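Local atomic coordinates of Phenylalanine/tyrosine ammonia-lyase (Rhodosporidium toruloides, PDB entry 1Y2M), a protein that catalyses the non-oxidative deamination of L-phenylalanine and L-tyrosine to trans-cinnamic and p-coumaric acid, the committing step of phenylpropanoid metabolism, as a homotetramer. Residues B[140-144]-B[201-205]; B[198-202]-B[232-236]; B[291-295]-B[711-715]; B[311-317]-B[329-333]; B[532-536]-B[666-670]. All blocks are in the same frame, centred on the assembly; numbering follows the deposited sequence.

Overall arrangement
Along the chain, contacts 1 and 2 come first. They share Pro-201 and Ile-202, their centres lie about 12 Å apart, and together they tie the loop after helix 125-138 to a small antiparallel sheet. The other three belong to the helical bulk of this lyase. Contacts 3 and 4, centres about 15 Å apart, touch directly: Gln-294 on helix 273-303 probably hydrogen-bonds Asn-331 on helix 323-336. Contact 5 is also centred about 15 Å from contact 3 without touching it. Both 4 and 5 are nested in the long loop that contact 3 closes, which brings the C-terminal helix 708-714 back to the core. The centres of contacts 1 and 4 lie about 49 Å apart, on opposite sides of the chain's centre.

Contact 1: residues B[140-144]-B[201-205]; sequences CGVLP and PIVPL
This is a buried apolar contact between two irregular pieces of chain: the loop that follows helix 125-138 and the one that runs from strand 200-201 towards helix 215-225. Both backbones are largely extended, and they come closest at Gly-141 and Pro-204, whose CA atoms are 5.5 Å apart. The Pro-204 ring, puckered C-gamma exo, sits against bare glycine backbone, with Gly-141 CA 3.7 Å from Pro-204 CG; an ideal CB on Gly-141 would clash with that ring. Val-142 O lies 3.7 Å from Pro-204 CB. Leu-143, in the mt rotamer, points toward the second loop and fills the angle between two residues: its CD2 is 3.8 Å from Ile-202 CG2, and its CG is 3.9 Å from Pro-204 CG. Leu-143 N is hydrogen-bonded to Ser-696 OG of a second subunit, so the contact joins the small-sheet region to a subunit interface of the tetramer. No hydrogen bond joins the two segments, which are held by van der Waals fit and the exclusion of water.

Contact 2: residues B[198-202]-B[232-236]; sequences GITPI and KVHVV
Strands 200-201 and 232-237 pair here as antiparallel neighbours, on one edge of a three-stranded sheet completed by strand 240-245. The touching parts run 146° apart. Ile-202 and His-234, each with 59 Å² covered, and Val-233 with 49 Å² are the most deeply engaged residues. His-234 forms the hydrogen-bonded pair with Thr-200, CA atoms 5.1 Å apart: Thr-200 N donates to His-234 O at 2.9 Å, and His-234 N to Thr-200 O at 2.7 Å. Its side chain (chi1 t) lies on the same face as that of Thr-200, and its NE2 is hydrogen-bonded to Glu-241 on the third strand. Val-233 (chi1 m) is the non-hydrogen-bonded partner of Pro-201, CA atoms 4.2 Å apart. On that face its CB lies 3.7 Å from Ile-199 CG2, and helix 246-252 packs against it. Ile-202 (mm) extends the ladder, its N donating to Lys-232 O at 3.0 Å, while its CD1 reaches 3.9 Å from His-234 CB. Ile-199 CG1 also meets Val-235 CG1 at 3.8 Å. The pairing begins directly after a helix that ends in a Schellman motif at Gly-198, whose phi is 64°. A water bonded to His-234 ND1 (2.7 Å) also reaches Thr-200 OG1 (2.9 Å) and Gly-198 O (2.8 Å); another water donates to Gly-198 O at 2.7 Å and accepts from Val-236 N at 2.8 Å.

Contact 3: residues B[291-295]-B[711-715]; sequences LLSQS and LLKML
Leucine side chains from the C-terminal helix 708-714 press here against one flank of the long helix 273-303. Segment 291-295 is helical throughout, and 711-714 is helical until Leu-715 leaves helical phi/psi; the nearest CA atoms, of Leu-292 and Leu-711, are 6.8 Å apart. Leu-711 (mt) is the most covered bump, with 68 Å² buried. Its CD2 lies over the backbone beside Leu-292, 3.9 Å from Leu-292 CA and 3.7 Å from Ser-295 OG, and its CD1 comes 4.1 Å from Leu-292 CB. The hollow it enters is bordered by Leu-291, Leu-292 and Ser-295, where the small serine allows the close approach. Ser-295 (chi1 m) also takes the tip of selenomethionine Met-714, whose CE is 3.6 Å from Ser-295 OG. In return, Leu-291 (mt) projects toward the end of helix 708-714, its CD2 3.9 Å from Leu-715 CD1. Further packing joins these residues to the surrounding helices: Leu-291 meets helix 44-52, and Met-714 meets helices 323-336 and 662-672. No hydrogen bond crosses between the segments. Ser-295 OG instead turns back on its own helix in a weak bond to Leu-291 O at 3.3 Å, so its hydroxyl has a backbone partner while methyl groups crowd round it; the attachment of the chain's C-terminal helix here rests on apolar contact and shape.

Contact 4: residues B[311-317]-B[329-333]; sequences FHPFLHD and AGNIR
Phe-311, with 100 Å² covered, opens the contact where the chain enters helix 314-318 and then runs back along helix 323-336. Phe-311 CA is 4.8 Å from Ala-329 CA. With chi1 m, the ring receives Ile-332 CG2 squarely over one face in a CH-pi contact, 3.4 Å from the centroid and 3° off the normal. Phe-311 O accepts a 2.8 Å hydrogen bond from Arg-333 NH1. His-312 turns away and caps the coming helix, its ND1 accepting from Phe-314 N at 3.0 Å. Pro-313 CD lies over one face of the Arg-333 guanidinium and is 3.7 Å from the aliphatic Arg-333 CD. His-316 (chi1 m) points toward Ala-329, whose CB makes a CH-pi contact 3.5 Å from the imidazole centroid; the ring is also fixed by hydrogen bonds to Gln-325 and Ser-310 O. Asp-317 faces Arg-333 beyond salt-bridge range, OD2 to NH1 being 4.4 Å. One water bridges them, donating to Asp-317 OD2 at 2.5 Å and accepting from Arg-333 NH1 at 2.9 Å, and a second does so through Asp-317 OD1 and, weakly, Arg-333 NH2. The Phe-311 side chain lies about 7 Å from that of Arg-366, a probable cinnamate-binding residue. Around this turn, helices 273-303 and 368-391 pack on Phe-311, while Phe-314 and Leu-315 meet a third subunit.

Contact 5: residues B[532-536]-B[666-670]; sequences LQAID and YAFVR
Asp-536 (chi1 m, chi2 -26°) directs its carboxylate at two partners on helix 662-672. OD1 accepts a very short 2.4 Å hydrogen bond from Tyr-666 OH, and OD2 forms a salt bridge with Arg-670, 2.8 Å from NH2 and 3.0 Å from NE. Tyr-666, with chi1 t and chi2 95°, stretches across to put its hydroxyl there, the carboxylate lying at its ring edge. Arg-670 bends through two m torsions (chi1 -78°, chi2 -87°), then runs straight at chi3 and turns again at chi4 (-87°), so that one face of the guanidinium lies on Leu-532 CB, 3.5 Å from NH2. The axes of segments 532-536 and 666-670, on the very long helix 506-560 and the short 662-672, cross at -109° with a closest approach of 11.8 Å, a buried helix crossing in the mostly alpha-helical PAL/histidase fold. The nearest CA atoms, of Leu-532 and Tyr-666, are 6.8 Å apart. Leu-532 (mt) fills the angle, with CD2 3.7 Å from Tyr-666 CD1 and CD1 3.4 Å from Val-669 CG1 (chi1 t). Ile-535 (mt) sets CG2 4.1 Å from Tyr-666 CE1. Ser-652 OG is hydrogen-bonded to both Asp-536 OD1 and Tyr-666 OH, while Arg-670 NH1 is hydrogen-bonded to Val-675 O.

Contact 1: residues B[140-144]-B[201-205]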
# COMPACT_ATOMS: atom_id res chain seq x y z
N CYS B 140 26.61 -8.87 -11.11
CA CYS B 140 25.69 -8.49 -12.14
C CYS B 140 24.90 -7.24 -11.86
O CYS B 140 23.92 -6.96 -12.59
CB CYS B 140 24.71 -9.62 -12.34
SG CYS B 140 23.66 -10.06 -10.96
N GLY B 141 25.34 -6.45 -10.88
CA GLY B 141 24.62 -5.24 -10.47
C GLY B 141 25.20 -4.02 -11.12
O GLY B 141 26.29 -4.07 -11.70
N VAL B 142 24.48 -2.91 -10.95
CA VAL B 142 24.81 -1.65 -11.60
C VAL B 142 25.52 -0.70 -10.64
O VAL B 142 25.10 -0.45 -9.51
CB VAL B 142 23.52 -1.02 -12.19
CG1 VAL B 142 23.75 0.41 -12.60
CG2 VAL B 142 22.97 -1.89 -13.27
N LEU B 143 26.63 -0.17 -11.16
CA LEU B 143 27.48 0.80 -10.51
C LEU B 143 27.96 1.80 -11.57
O LEU B 143 27.97 1.46 -12.76
CB LEU B 143 28.69 0.07 -9.92
CG LEU B 143 28.48 -0.76 -8.68
CD1 LEU B 143 29.71 -1.62 -8.45
CD2 LEU B 143 28.15 0.13 -7.48
N PRO B 144 28.40 3.02 -11.18
CA PRO B 144 28.90 3.96 -12.17
C PRO B 144 30.09 3.38 -12.91
O PRO B 144 30.95 2.75 -12.29
CB PRO B 144 29.36 5.17 -11.34
CG PRO B 144 29.06 4.89 -9.97
CD PRO B 144 28.43 3.56 -9.82
N PRO B 201 34.54 -2.72 0.06
CA PRO B 201 34.10 -2.99 -1.29
C PRO B 201 32.99 -2.08 -1.76
O PRO B 201 32.09 -1.75 -0.99
CB PRO B 201 33.64 -4.44 -1.22
CG PRO B 201 34.50 -5.06 -0.16
CD PRO B 201 34.61 -3.95 0.87
N ILE B 202 33.05 -1.72 -3.02
CA ILE B 202 32.00 -0.95 -3.66
C ILE B 202 31.00 -1.99 -4.18
O ILE B 202 31.35 -2.86 -5.01
CB ILE B 202 32.57 -0.09 -4.81
CG1 ILE B 202 33.49 0.97 -4.26
CG2 ILE B 202 31.45 0.52 -5.64
CD1 ILE B 202 32.87 1.92 -3.29
N VAL B 203 29.77 -1.93 -3.68
CA VAL B 203 28.80 -2.97 -3.96
C VAL B 203 27.53 -2.30 -4.47
O VAL B 203 27.13 -1.28 -3.95
CB VAL B 203 28.49 -3.71 -2.62
CG1 VAL B 203 27.44 -4.82 -2.79
CG2 VAL B 203 29.75 -4.26 -1.95
N PRO B 204 26.92 -2.85 -5.51
CA PRO B 204 25.65 -2.26 -5.98
C PRO B 204 24.58 -2.21 -4.89
O PRO B 204 24.45 -3.12 -4.09
CB PRO B 204 25.21 -3.25 -7.10
CG PRO B 204 26.50 -3.87 -7.56
CD PRO B 204 27.32 -4.03 -6.30
N LEU B 205 23.75 -1.18 -4.95
CA LEU B 205 22.66 -0.96 -3.99
C LEU B 205 21.60 -2.02 -4.19
O LEU B 205 20.99 -2.54 -3.24
CB LEU B 205 22.00 0.39 -4.25
CG LEU B 205 20.85 0.78 -3.34
CD1 LEU B 205 21.27 0.77 -1.90
CD2 LEU B 205 20.37 2.13 -3.71

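Contact 2: residues B[198-202]-B[232-236]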
# COMPACT_ATOMS: atom_id res chain seq x y z
N GLY B 198 40.37 -0.44 6.68
CA GLY B 198 39.44 0.48 6.09
C GLY B 198 39.29 0.34 4.59
O GLY B 198 39.10 1.36 3.86
N ILE B 199 39.34 -0.90 4.12
CA ILE B 199 39.08 -1.21 2.69
C ILE B 199 37.64 -1.70 2.61
O ILE B 199 37.31 -2.68 3.26
CB ILE B 199 40.01 -2.31 2.20
CG1 ILE B 199 41.48 -1.89 2.33
CG2 ILE B 199 39.65 -2.62 0.74
CD1 ILE B 199 42.43 -3.01 2.09
N THR B 200 36.78 -0.99 1.88
CA THR B 200 35.36 -1.30 1.85
C THR B 200 34.94 -1.48 0.39
O THR B 200 35.07 -0.56 -0.43
CB THR B 200 34.48 -0.19 2.48
OG1 THR B 200 34.95 0.18 3.78
CG2 THR B 200 33.06 -0.70 2.64
N PRO B 201 34.54 -2.72 0.06
CA PRO B 201 34.10 -2.99 -1.29
C PRO B 201 32.99 -2.08 -1.76
O PRO B 201 32.09 -1.75 -0.99
CB PRO B 201 33.64 -4.44 -1.22
CG PRO B 201 34.50 -5.06 -0.16
CD PRO B 201 34.61 -3.95 0.87
N ILE B 202 33.05 -1.72 -3.02
CA ILE B 202 32.00 -0.95 -3.66
C ILE B 202 31.00 -1.99 -4.18
O ILE B 202 31.35 -2.86 -5.01
CB ILE B 202 32.57 -0.09 -4.81
CG1 ILE B 202 33.49 0.97 -4.26
CG2 ILE B 202 31.45 0.52 -5.64
CD1 ILE B 202 32.87 1.92 -3.29
N LYS B 232 36.16 -3.23 -7.38
CA LYS B 232 36.56 -1.90 -6.88
C LYS B 232 36.32 -1.81 -5.38
O LYS B 232 35.36 -2.36 -4.85
CB LYS B 232 35.81 -0.78 -7.62
CG LYS B 232 35.38 -1.09 -9.07
CD LYS B 232 36.39 -0.80 -10.12
CE LYS B 232 35.73 -0.98 -11.52
NZ LYS B 232 36.51 -0.32 -12.67
N VAL B 233 37.19 -1.06 -4.69
CA VAL B 233 37.08 -0.87 -3.26
C VAL B 233 37.35 0.57 -2.91
O VAL B 233 38.01 1.27 -3.66
CB VAL B 233 38.05 -1.81 -2.48
CG1 VAL B 233 37.76 -3.27 -2.83
CG2 VAL B 233 39.51 -1.42 -2.79
N HIS B 234 36.81 1.01 -1.78
CA HIS B 234 36.98 2.36 -1.27
C HIS B 234 38.03 2.28 -0.13
O HIS B 234 37.98 1.38 0.70
CB HIS B 234 35.66 2.87 -0.75
CG HIS B 234 35.75 4.16 -0.01
ND1 HIS B 234 36.21 4.24 1.29
CD2 HIS B 234 35.33 5.39 -0.34
CE1 HIS B 234 36.14 5.50 1.69
NE2 HIS B 234 35.59 6.22 0.73
N VAL B 235 38.98 3.20 -0.15
CA VAL B 235 39.98 3.38 0.88
C VAL B 235 40.21 4.87 1.08
O VAL B 235 40.04 5.66 0.15
CB VAL B 235 41.33 2.74 0.52
CG1 VAL B 235 41.14 1.26 0.28
CG2 VAL B 235 42.00 3.42 -0.71
N VAL B 236 40.67 5.23 2.27
CA VAL B 236 41.31 6.54 2.44
C VAL B 236 42.82 6.37 2.39
O VAL B 236 43.39 5.56 3.10
CB VAL B 236 40.90 7.18 3.79
CG1 VAL B 236 41.67 8.50 4.02
CG2 VAL B 236 39.41 7.37 3.86
O HOH W 1 36.63 2.48 3.34
O HOH W 2 40.57 3.49 4.49
O HOH W 3 33.16 -3.52 -7.37

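Contact 3: residues B[291-295]-B[711-715]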
# COMPACT_ATOMS: atom_id res chain seq x y z
N LEU B 291 13.06 6.94 21.55
CA LEU B 291 13.35 7.66 22.82
C LEU B 291 13.18 9.15 22.64
O LEU B 291 12.66 9.85 23.51
CB LEU B 291 14.72 7.31 23.37
CG LEU B 291 14.89 5.85 23.85
CD1 LEU B 291 16.29 5.66 24.48
CD2 LEU B 291 13.82 5.46 24.85
N LEU B 292 13.59 9.66 21.51
CA LEU B 292 13.43 11.10 21.21
C LEU B 292 11.95 11.51 21.13
O LEU B 292 11.55 12.58 21.56
CB LEU B 292 14.21 11.48 19.96
CG LEU B 292 14.09 12.92 19.42
CD1 LEU B 292 14.56 13.93 20.51
CD2 LEU B 292 14.83 13.14 18.13
N SER B 293 11.12 10.63 20.58
CA SER B 293 9.67 10.84 20.50
C SER B 293 9.08 11.02 21.90
O SER B 293 8.20 11.85 22.14
CB SER B 293 9.00 9.65 19.82
OG SER B 293 7.60 9.89 19.80
N GLN B 294 9.57 10.21 22.84
CA GLN B 294 9.12 10.27 24.24
C GLN B 294 9.56 11.58 24.90
O GLN B 294 8.81 12.25 25.62
CB GLN B 294 9.65 9.08 25.00
CG GLN B 294 8.92 7.84 24.54
CD GLN B 294 9.40 6.56 25.19
OE1 GLN B 294 9.49 6.50 26.41
NE2 GLN B 294 9.70 5.56 24.40
N SER B 295 10.81 11.94 24.65
CA SER B 295 11.35 13.19 25.14
C SER B 295 10.59 14.41 24.62
O SER B 295 10.26 15.34 25.36
CB SER B 295 12.86 13.29 24.83
OG SER B 295 13.59 12.26 25.51
N LEU B 711 19.92 11.69 25.20
CA LEU B 711 18.70 10.93 25.48
C LEU B 711 18.95 9.98 26.62
O LEU B 711 18.11 9.85 27.53
CB LEU B 711 18.26 10.18 24.22
CG LEU B 711 17.87 11.11 23.08
CD1 LEU B 711 17.66 10.30 21.79
CD2 LEU B 711 16.59 11.81 23.46
N LEU B 712 20.13 9.35 26.61
CA LEU B 712 20.44 8.38 27.68
C LEU B 712 20.55 9.08 29.01
O LEU B 712 19.97 8.65 30.00
CB LEU B 712 21.71 7.60 27.36
CG LEU B 712 22.04 6.43 28.30
CD1 LEU B 712 20.96 5.37 28.31
CD2 LEU B 712 23.41 5.82 27.93
N LYS B 713 21.27 10.20 29.05
CA LYS B 713 21.44 10.95 30.29
C LYS B 713 20.09 11.41 30.87
O LYS B 713 19.88 11.38 32.07
CB LYS B 713 22.31 12.17 30.02
CG LYS B 713 23.11 12.63 31.18
CD LYS B 713 23.44 14.12 31.11
CE LYS B 713 24.54 14.47 30.10
NZ LYS B 713 25.06 15.88 30.39
N MSE B 714 19.19 11.87 30.01
CA MSE B 714 17.88 12.33 30.43
C MSE B 714 17.04 11.21 31.02
O MSE B 714 16.27 11.47 31.93
CB MSE B 714 17.06 12.95 29.27
CG MSE B 714 17.61 14.14 28.59
SE MSE B 714 16.59 14.17 26.84
CE MSE B 714 14.89 14.89 27.52
N LEU B 715 17.15 10.00 30.47
CA LEU B 715 16.29 8.88 30.86
C LEU B 715 16.94 7.98 31.86
O LEU B 715 16.39 6.93 32.19
CB LEU B 715 15.85 8.10 29.61
CG LEU B 715 14.88 8.85 28.70
CD1 LEU B 715 14.83 8.32 27.27
CD2 LEU B 715 13.47 8.87 29.32

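Contact 4: residues B[311-317]-B[329-333]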
# COMPACT_ATOMS: atom_id res chain seq x y z
N PHE B 311 0.41 10.33 32.79
CA PHE B 311 1.48 9.33 32.88
C PHE B 311 1.58 8.69 34.25
O PHE B 311 2.53 8.02 34.53
CB PHE B 311 2.79 10.01 32.47
CG PHE B 311 2.64 10.78 31.21
CD1 PHE B 311 2.59 10.11 30.01
CD2 PHE B 311 2.49 12.15 31.21
CE1 PHE B 311 2.37 10.77 28.87
CE2 PHE B 311 2.21 12.83 30.04
CZ PHE B 311 2.18 12.15 28.87
N HIS B 312 0.59 8.94 35.11
CA HIS B 312 0.53 8.40 36.44
C HIS B 312 0.47 6.87 36.41
O HIS B 312 -0.21 6.32 35.56
CB HIS B 312 -0.71 8.95 37.13
CG HIS B 312 -0.71 8.73 38.60
ND1 HIS B 312 -1.03 7.52 39.18
CD2 HIS B 312 -0.45 9.59 39.62
CE1 HIS B 312 -0.96 7.65 40.49
NE2 HIS B 312 -0.61 8.89 40.78
N PRO B 313 1.20 6.19 37.33
CA PRO B 313 1.14 4.71 37.32
C PRO B 313 -0.24 4.09 37.40
O PRO B 313 -0.42 2.95 36.93
CB PRO B 313 1.88 4.31 38.60
CG PRO B 313 2.66 5.50 39.02
CD PRO B 313 2.12 6.71 38.36
N PHE B 314 -1.21 4.74 38.03
CA PHE B 314 -2.52 4.14 38.13
C PHE B 314 -3.09 3.87 36.73
O PHE B 314 -3.78 2.87 36.50
CB PHE B 314 -3.48 5.02 38.91
CG PHE B 314 -4.79 4.40 39.12
CD1 PHE B 314 -4.96 3.36 40.04
CD2 PHE B 314 -5.84 4.78 38.36
CE1 PHE B 314 -6.23 2.75 40.23
CE2 PHE B 314 -7.09 4.18 38.53
CZ PHE B 314 -7.29 3.18 39.40
N LEU B 315 -2.78 4.75 35.80
CA LEU B 315 -3.34 4.73 34.45
C LEU B 315 -2.68 3.74 33.54
O LEU B 315 -3.08 3.59 32.38
CB LEU B 315 -3.31 6.11 33.81
CG LEU B 315 -4.30 7.13 34.37
CD1 LEU B 315 -4.02 8.53 33.79
CD2 LEU B 315 -5.73 6.74 34.03
N HIS B 316 -1.61 3.10 34.02
CA HIS B 316 -0.86 2.15 33.21
C HIS B 316 -0.58 0.86 34.00
O HIS B 316 -1.27 -0.17 33.80
CB HIS B 316 0.40 2.83 32.70
CG HIS B 316 0.12 4.13 32.07
ND1 HIS B 316 -0.33 4.26 30.77
CD2 HIS B 316 0.11 5.38 32.59
CE1 HIS B 316 -0.55 5.54 30.50
NE2 HIS B 316 -0.31 6.24 31.60
N ASP B 317 0.34 0.96 34.95
CA ASP B 317 0.74 -0.18 35.79
C ASP B 317 -0.45 -0.92 36.41
O ASP B 317 -0.47 -2.17 36.46
CB ASP B 317 1.66 0.30 36.91
CG ASP B 317 2.88 1.10 36.42
OD1 ASP B 317 3.99 0.77 36.88
OD2 ASP B 317 2.77 2.05 35.60
N ALA B 329 5.05 5.36 29.68
CA ALA B 329 4.48 6.26 30.69
C ALA B 329 5.50 6.58 31.77
O ALA B 329 5.65 7.71 32.21
CB ALA B 329 3.24 5.67 31.29
N GLY B 330 6.25 5.56 32.18
CA GLY B 330 7.30 5.75 33.18
C GLY B 330 8.41 6.66 32.70
O GLY B 330 8.94 7.47 33.48
N ASN B 331 8.85 6.50 31.46
CA ASN B 331 9.88 7.39 30.89
C ASN B 331 9.39 8.83 30.88
O ASN B 331 10.08 9.72 31.36
CB ASN B 331 10.25 6.99 29.46
CG ASN B 331 11.06 5.69 29.39
OD1 ASN B 331 11.69 5.29 30.36
ND2 ASN B 331 11.11 5.09 28.16
N ILE B 332 8.17 9.04 30.40
CA ILE B 332 7.64 10.40 30.31
C ILE B 332 7.36 10.95 31.73
O ILE B 332 7.64 12.12 32.01
CB ILE B 332 6.40 10.47 29.40
CG1 ILE B 332 6.78 10.06 27.98
CG2 ILE B 332 5.78 11.85 29.43
CD1 ILE B 332 5.57 9.80 27.13
N ARG B 333 6.84 10.12 32.63
CA ARG B 333 6.68 10.52 34.01
C ARG B 333 8.01 11.01 34.62
O ARG B 333 8.07 12.07 35.25
CB ARG B 333 6.11 9.32 34.82
CG ARG B 333 5.82 9.64 36.30
CD ARG B 333 5.00 8.56 36.99
NE ARG B 333 5.70 7.26 37.08
CZ ARG B 333 5.41 6.16 36.35
NH1 ARG B 333 4.45 6.15 35.40
NH2 ARG B 333 6.11 5.05 36.56
O HOH W 4 4.39 3.50 34.34
O HOH W 5 6.22 1.71 36.51

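Contact 5: residues B[532-536]-B[666-670]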
# COMPACT_ATOMS: atom_id res chain seq x y z
N LEU B 532 11.27 24.02 21.56
CA LEU B 532 12.19 24.87 22.34
C LEU B 532 11.78 26.35 22.22
O LEU B 532 11.82 27.07 23.21
CB LEU B 532 13.63 24.70 21.85
CG LEU B 532 14.14 23.28 22.00
CD1 LEU B 532 15.45 23.14 21.29
CD2 LEU B 532 14.23 22.83 23.49
N GLN B 533 11.38 26.76 21.02
CA GLN B 533 10.82 28.11 20.85
C GLN B 533 9.61 28.29 21.72
O GLN B 533 9.49 29.31 22.43
CB GLN B 533 10.45 28.40 19.42
CG GLN B 533 9.87 29.82 19.24
CD GLN B 533 10.89 30.94 19.03
OE1 GLN B 533 12.11 30.77 19.20
NE2 GLN B 533 10.37 32.13 18.70
N ALA B 534 8.70 27.31 21.70
CA ALA B 534 7.48 27.40 22.51
C ALA B 534 7.82 27.50 24.00
O ALA B 534 7.23 28.28 24.75
CB ALA B 534 6.60 26.19 22.25
N ILE B 535 8.81 26.71 24.43
CA ILE B 535 9.26 26.72 25.85
C ILE B 535 9.76 28.13 26.26
O ILE B 535 9.45 28.64 27.29
CB ILE B 535 10.34 25.67 26.09
CG1 ILE B 535 9.65 24.31 26.21
CG2 ILE B 535 11.14 25.95 27.29
CD1 ILE B 535 10.56 23.10 26.07
N ASP B 536 10.58 28.73 25.40
CA ASP B 536 11.06 30.07 25.68
C ASP B 536 9.91 31.09 25.70
O ASP B 536 9.90 31.99 26.52
CB ASP B 536 12.09 30.40 24.61
CG ASP B 536 13.43 29.79 24.90
OD1 ASP B 536 13.76 29.53 26.10
OD2 ASP B 536 14.23 29.62 23.93
N TYR B 666 17.27 20.74 26.28
CA TYR B 666 17.21 22.18 25.99
C TYR B 666 18.62 22.78 25.86
O TYR B 666 18.96 23.42 24.88
CB TYR B 666 16.45 22.90 27.10
CG TYR B 666 16.33 24.40 26.96
CD1 TYR B 666 15.20 24.97 26.38
CD2 TYR B 666 17.30 25.25 27.45
CE1 TYR B 666 15.06 26.36 26.24
CE2 TYR B 666 17.18 26.64 27.31
CZ TYR B 666 16.06 27.18 26.73
OH TYR B 666 15.90 28.54 26.60
N ALA B 667 19.44 22.55 26.89
CA ALA B 667 20.83 23.02 26.90
C ALA B 667 21.62 22.44 25.75
O ALA B 667 22.40 23.13 25.13
CB ALA B 667 21.51 22.69 28.24
N PHE B 668 21.40 21.17 25.43
CA PHE B 668 22.14 20.57 24.31
C PHE B 668 21.91 21.31 23.02
O PHE B 668 22.84 21.63 22.29
CB PHE B 668 21.71 19.11 24.13
CG PHE B 668 22.35 18.43 22.96
CD1 PHE B 668 23.73 18.19 22.95
CD2 PHE B 668 21.57 18.03 21.86
CE1 PHE B 668 24.34 17.55 21.85
CE2 PHE B 668 22.17 17.40 20.79
CZ PHE B 668 23.56 17.14 20.79
N VAL B 669 20.65 21.62 22.73
CA VAL B 669 20.33 22.25 21.45
C VAL B 669 20.72 23.74 21.47
O VAL B 669 21.35 24.26 20.53
CB VAL B 669 18.86 22.07 21.10
CG1 VAL B 669 18.56 22.83 19.84
CG2 VAL B 669 18.57 20.63 20.87
N ARG B 670 20.36 24.45 22.53
CA ARG B 670 20.56 25.87 22.61
C ARG B 670 22.05 26.23 22.73
O ARG B 670 22.51 27.22 22.15
CB ARG B 670 19.74 26.42 23.80
CG ARG B 670 18.24 26.57 23.55
CD ARG B 670 17.95 27.93 22.91
NE ARG B 670 16.51 28.14 22.73
CZ ARG B 670 15.82 27.76 21.68
NH1 ARG B 670 16.40 27.10 20.68
NH2 ARG B 670 14.53 28.05 21.60